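Side-chain contacts in uncharacterized protein (Escherichia coli O157:H7, PDB 4R29), which transfers a methyl group from S-adenosylmethionine to a cysteine in zinc fingers of host proteins, probably TAB2 and TAB3, which would block NF-kappa-B activation: residues K24-E29 with P120-L125; A124-E127 with C132-I135. The protein carries 1 engineered substitution. One frame throughout, in Å; residues are numbered along the deposited sequence.

Contact 1 of 2, residues K24-E29 with P120-L125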
# COMPACT_ATOMS: atom_id res chain seq x y z
N LYS A 24 -5.12 -9.06 13.51
CA LYS A 24 -3.98 -8.81 14.39
C LYS A 24 -2.77 -9.59 13.88
O LYS A 24 -1.63 -9.22 14.12
CB LYS A 24 -4.28 -9.21 15.83
CG LYS A 24 -5.28 -8.34 16.55
CD LYS A 24 -5.51 -8.82 17.98
CE LYS A 24 -6.63 -8.07 18.66
NZ LYS A 24 -6.87 -8.60 20.02
N ASN A 25 -3.04 -10.67 13.16
CA ASN A 25 -1.97 -11.47 12.59
C ASN A 25 -1.12 -10.72 11.57
O ASN A 25 0.10 -10.92 11.52
CB ASN A 25 -2.52 -12.74 11.97
CG ASN A 25 -2.20 -13.95 12.79
OD1 ASN A 25 -3.09 -14.56 13.40
ND2 ASN A 25 -0.91 -14.31 12.84
N ILE A 26 -1.75 -9.88 10.77
CA ILE A 26 -1.03 -9.14 9.73
C ILE A 26 -0.84 -7.68 10.10
O ILE A 26 -0.07 -6.97 9.44
CB ILE A 26 -1.77 -9.21 8.40
CG1 ILE A 26 -3.13 -8.51 8.52
CG2 ILE A 26 -1.89 -10.65 7.95
CD1 ILE A 26 -3.82 -8.27 7.17
N TYR A 27 -1.52 -7.23 11.15
CA TYR A 27 -1.48 -5.83 11.56
C TYR A 27 -1.46 -5.77 13.09
O TYR A 27 -2.40 -5.27 13.72
CB TYR A 27 -2.70 -5.11 10.99
CG TYR A 27 -2.76 -3.61 11.18
CD1 TYR A 27 -1.74 -2.93 11.83
CD2 TYR A 27 -3.85 -2.88 10.71
CE1 TYR A 27 -1.80 -1.56 12.01
CE2 TYR A 27 -3.93 -1.52 10.89
CZ TYR A 27 -2.89 -0.85 11.54
OH TYR A 27 -2.96 0.51 11.71
N PRO A 28 -0.39 -6.29 13.69
CA PRO A 28 -0.31 -6.46 15.15
C PRO A 28 -0.71 -5.19 15.89
O PRO A 28 -1.52 -5.22 16.81
CB PRO A 28 1.18 -6.74 15.39
CG PRO A 28 1.71 -7.21 14.10
CD PRO A 28 0.91 -6.52 13.04
N GLU A 29 -0.13 -4.08 15.46
CA GLU A 29 -0.21 -2.82 16.20
C GLU A 29 -1.53 -2.08 16.02
O GLU A 29 -1.57 -0.86 16.15
CB GLU A 29 0.96 -1.91 15.80
CG GLU A 29 0.91 -1.41 14.35
CD GLU A 29 1.43 -2.43 13.32
OE1 GLU A 29 1.57 -3.63 13.65
OE2 GLU A 29 1.69 -2.01 12.17
N PRO A 120 -8.95 -9.87 0.79
CA PRO A 120 -8.33 -11.18 0.55
C PRO A 120 -6.90 -11.12 -0.00
O PRO A 120 -6.08 -11.90 0.45
CB PRO A 120 -9.28 -11.83 -0.46
CG PRO A 120 -10.59 -11.23 -0.13
CD PRO A 120 -10.30 -9.80 0.21
N ASP A 121 -6.63 -10.23 -0.95
CA ASP A 121 -5.28 -10.08 -1.50
C ASP A 121 -4.28 -9.70 -0.41
O ASP A 121 -3.16 -10.19 -0.38
CB ASP A 121 -5.25 -8.99 -2.58
CG ASP A 121 -5.77 -9.47 -3.91
OD1 ASP A 121 -6.19 -10.64 -4.01
OD2 ASP A 121 -5.76 -8.68 -4.86
N LEU A 122 -4.69 -8.78 0.45
CA LEU A 122 -3.81 -8.29 1.50
C LEU A 122 -3.43 -9.48 2.40
O LEU A 122 -2.27 -9.62 2.79
CB LEU A 122 -4.50 -7.17 2.30
CG LEU A 122 -3.80 -6.73 3.59
CD1 LEU A 122 -2.34 -6.28 3.31
CD2 LEU A 122 -4.59 -5.64 4.38
N HIS A 123 -4.41 -10.32 2.72
CA HIS A 123 -4.13 -11.47 3.57
C HIS A 123 -3.24 -12.50 2.88
O HIS A 123 -2.33 -13.05 3.49
CB HIS A 123 -5.43 -12.08 4.11
CG HIS A 123 -6.06 -11.26 5.19
ND1 HIS A 123 -6.74 -10.09 4.93
CD2 HIS A 123 -6.03 -11.38 6.54
CE1 HIS A 123 -7.13 -9.54 6.07
NE2 HIS A 123 -6.72 -10.31 7.06
N ALA A 124 -3.50 -12.75 1.60
CA ALA A 124 -2.68 -13.67 0.81
C ALA A 124 -1.23 -13.18 0.70
O ALA A 124 -0.28 -13.98 0.77
CB ALA A 124 -3.29 -13.90 -0.58
N LEU A 125 -1.08 -11.87 0.51
CA LEU A 125 0.22 -11.23 0.32
C LEU A 125 1.14 -11.49 1.51
O LEU A 125 2.35 -11.72 1.35
CB LEU A 125 0.03 -9.72 0.21
CG LEU A 125 0.28 -9.01 -1.10
CD1 LEU A 125 0.51 -7.54 -0.76
CD2 LEU A 125 1.49 -9.58 -1.85
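With CG1 of Ile26 set between its own backbone N and carbonyl carbon (chi1 64°) and CD1 extended beyond it, the end of this side chain reaches the helix 120-125, where it meets Leu122 and His123. The CD1 methyl lies over one face of the His123 imidazole, 3.7 Å from the ring centroid and 19° off the ring normal, a CH-pi contact displaced toward the NE2 side: CD1 is 3.5 Å from NE2. The two side chains cross at about a right angle, and CD1 is the atom of the isoleucine that touches. Leu122 borders the same methyl, its CG 3.9 Å from Ile26 CD1, and CD1 thus sits in a corner, with Leu122 and the imidazole face forming two walls at about a right angle. The ring offering that face is held by a hydrogen bond from His123 ND1 to the carbonyl oxygen of Asn119, just before the helix, and by an edge-to-face contact with Phe62 of helix 59-76. No hydrogen bond joins 24-29 to 120-125; on the side of 24-29, Ile26 alone makes the contact. Here the short N-terminal helix 22-26 packs on the helix 120-125, within the Rossmann-like fold of this methyltransferase and away from the bound S-adenosylmethionine.

Contact 2 of 2, residues A124-E127 with C132-I135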
# COMPACT_ATOMS: atom_id res chain seq x y z
N ALA A 124 -3.50 -12.75 1.60
CA ALA A 124 -2.68 -13.67 0.81
C ALA A 124 -1.23 -13.18 0.70
O ALA A 124 -0.28 -13.98 0.77
CB ALA A 124 -3.29 -13.90 -0.58
N LEU A 125 -1.08 -11.87 0.51
CA LEU A 125 0.22 -11.23 0.32
C LEU A 125 1.14 -11.49 1.51
O LEU A 125 2.35 -11.72 1.35
CB LEU A 125 0.03 -9.72 0.21
CG LEU A 125 0.28 -9.01 -1.10
CD1 LEU A 125 0.51 -7.54 -0.76
CD2 LEU A 125 1.49 -9.58 -1.85
N CYS A 126 0.55 -11.41 2.71
CA CYS A 126 1.26 -11.57 3.97
C CYS A 126 1.73 -12.99 4.26
O CYS A 126 2.51 -13.21 5.20
CB CYS A 126 0.37 -11.10 5.11
SG CYS A 126 0.24 -9.32 5.17
N GLU A 127 1.27 -13.95 3.45
CA GLU A 127 1.68 -15.34 3.63
C GLU A 127 2.80 -15.79 2.68
O GLU A 127 3.15 -16.96 2.67
CB GLU A 127 0.46 -16.27 3.54
CG GLU A 127 -0.67 -15.90 4.52
CD GLU A 127 -1.89 -16.84 4.43
OE1 GLU A 127 -2.03 -17.57 3.42
OE2 GLU A 127 -2.72 -16.84 5.37
N CYS A 132 6.83 -8.53 3.39
CA CYS A 132 6.28 -7.78 4.52
C CYS A 132 5.36 -6.64 4.09
O CYS A 132 5.57 -5.99 3.06
CB CYS A 132 7.41 -7.23 5.39
SG CYS A 132 8.60 -8.47 5.97
N CYS A 133 4.33 -6.39 4.89
CA CYS A 133 3.42 -5.27 4.67
C CYS A 133 3.36 -4.37 5.91
O CYS A 133 2.97 -4.81 6.99
CB CYS A 133 2.00 -5.77 4.35
SG CYS A 133 1.87 -6.64 2.76
N LYS A 134 3.77 -3.11 5.75
CA LYS A 134 3.52 -2.12 6.80
C LYS A 134 2.16 -1.49 6.52
O LYS A 134 1.91 -1.00 5.41
CB LYS A 134 4.63 -1.07 6.84
CG LYS A 134 5.97 -1.60 7.36
CD LYS A 134 7.08 -0.52 7.36
CE LYS A 134 8.40 -1.02 7.97
NZ LYS A 134 8.41 -0.94 9.46
N ILE A 135 1.27 -1.53 7.50
CA ILE A 135 -0.12 -1.11 7.30
C ILE A 135 -0.47 0.01 8.26
O ILE A 135 -0.07 -0.03 9.43
CB ILE A 135 -1.11 -2.27 7.54
CG1 ILE A 135 -0.73 -3.48 6.68
CG2 ILE A 135 -2.54 -1.81 7.25
CD1 ILE A 135 -1.45 -4.78 7.08
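Leu125 makes the first contact with the strand: its CB is directed toward 132-135, and CD1 reaches Cys133 SG at 3.9 Å. Other apolar groups gather round the same leucine, among them Trp99 and Ile103 of helix 95-103 and Val149 of the neighbouring strand. Next along the chain, Cys126 brings its sulfur against both side-chain atoms of Cys133, with Cys126 SG 4.0 Å from Cys133 SG. This is van der Waals packing of two sulfurs, far too long for a disulfide. Cys133 answers with SG anti to its carbonyl carbon (chi1 -67°), a setting that brings the sulfur within reach of Leu125 and Cys126 alike. A backbone hydrogen bond from Glu127 N to Ala124 O, 3.1 Å, closes the turn that carries Leu125 and Cys126, and the Glu127 carboxylate is drawn to another element by a salt bridge from OE2 to Lys66 NZ of helix 59-76. On the strand side, Cys132 and Lys134 pair through their backbones with Tyr150 and Val148 of strand 145-151, while Cys133, between them, turns its side chain toward the helix. The end of helix 120-125 is thereby laid against the outer strand 131-137 that follows it, a helix-on-sheet packing in keeping with the Rossmann-like fold; the side chain of Leu125 is about 10 Å from the bound S-adenosylmethionine.

Overall arrangement
Both contacts use helix 120-125, and their centres lie only 5 Å apart, on the same side of the chain's centre. Contact 1 joins this helix to the distant N-terminal helix 22-26 and is largely buried; contact 2 joins its end to the strand 131-137 a few residues on and is partly buried. The first rests on a methyl over an imidazole, the second on sulfur and leucine surfaces, and neither has a hydrogen bond across it. They meet directly where Ile26 CG2 touches Cys126 CB at 3.7 Å and where Tyr27 CE1 packs on the backbone oxygen of Ile135, so that N-terminal segment, helix and sheet edge pack against one another.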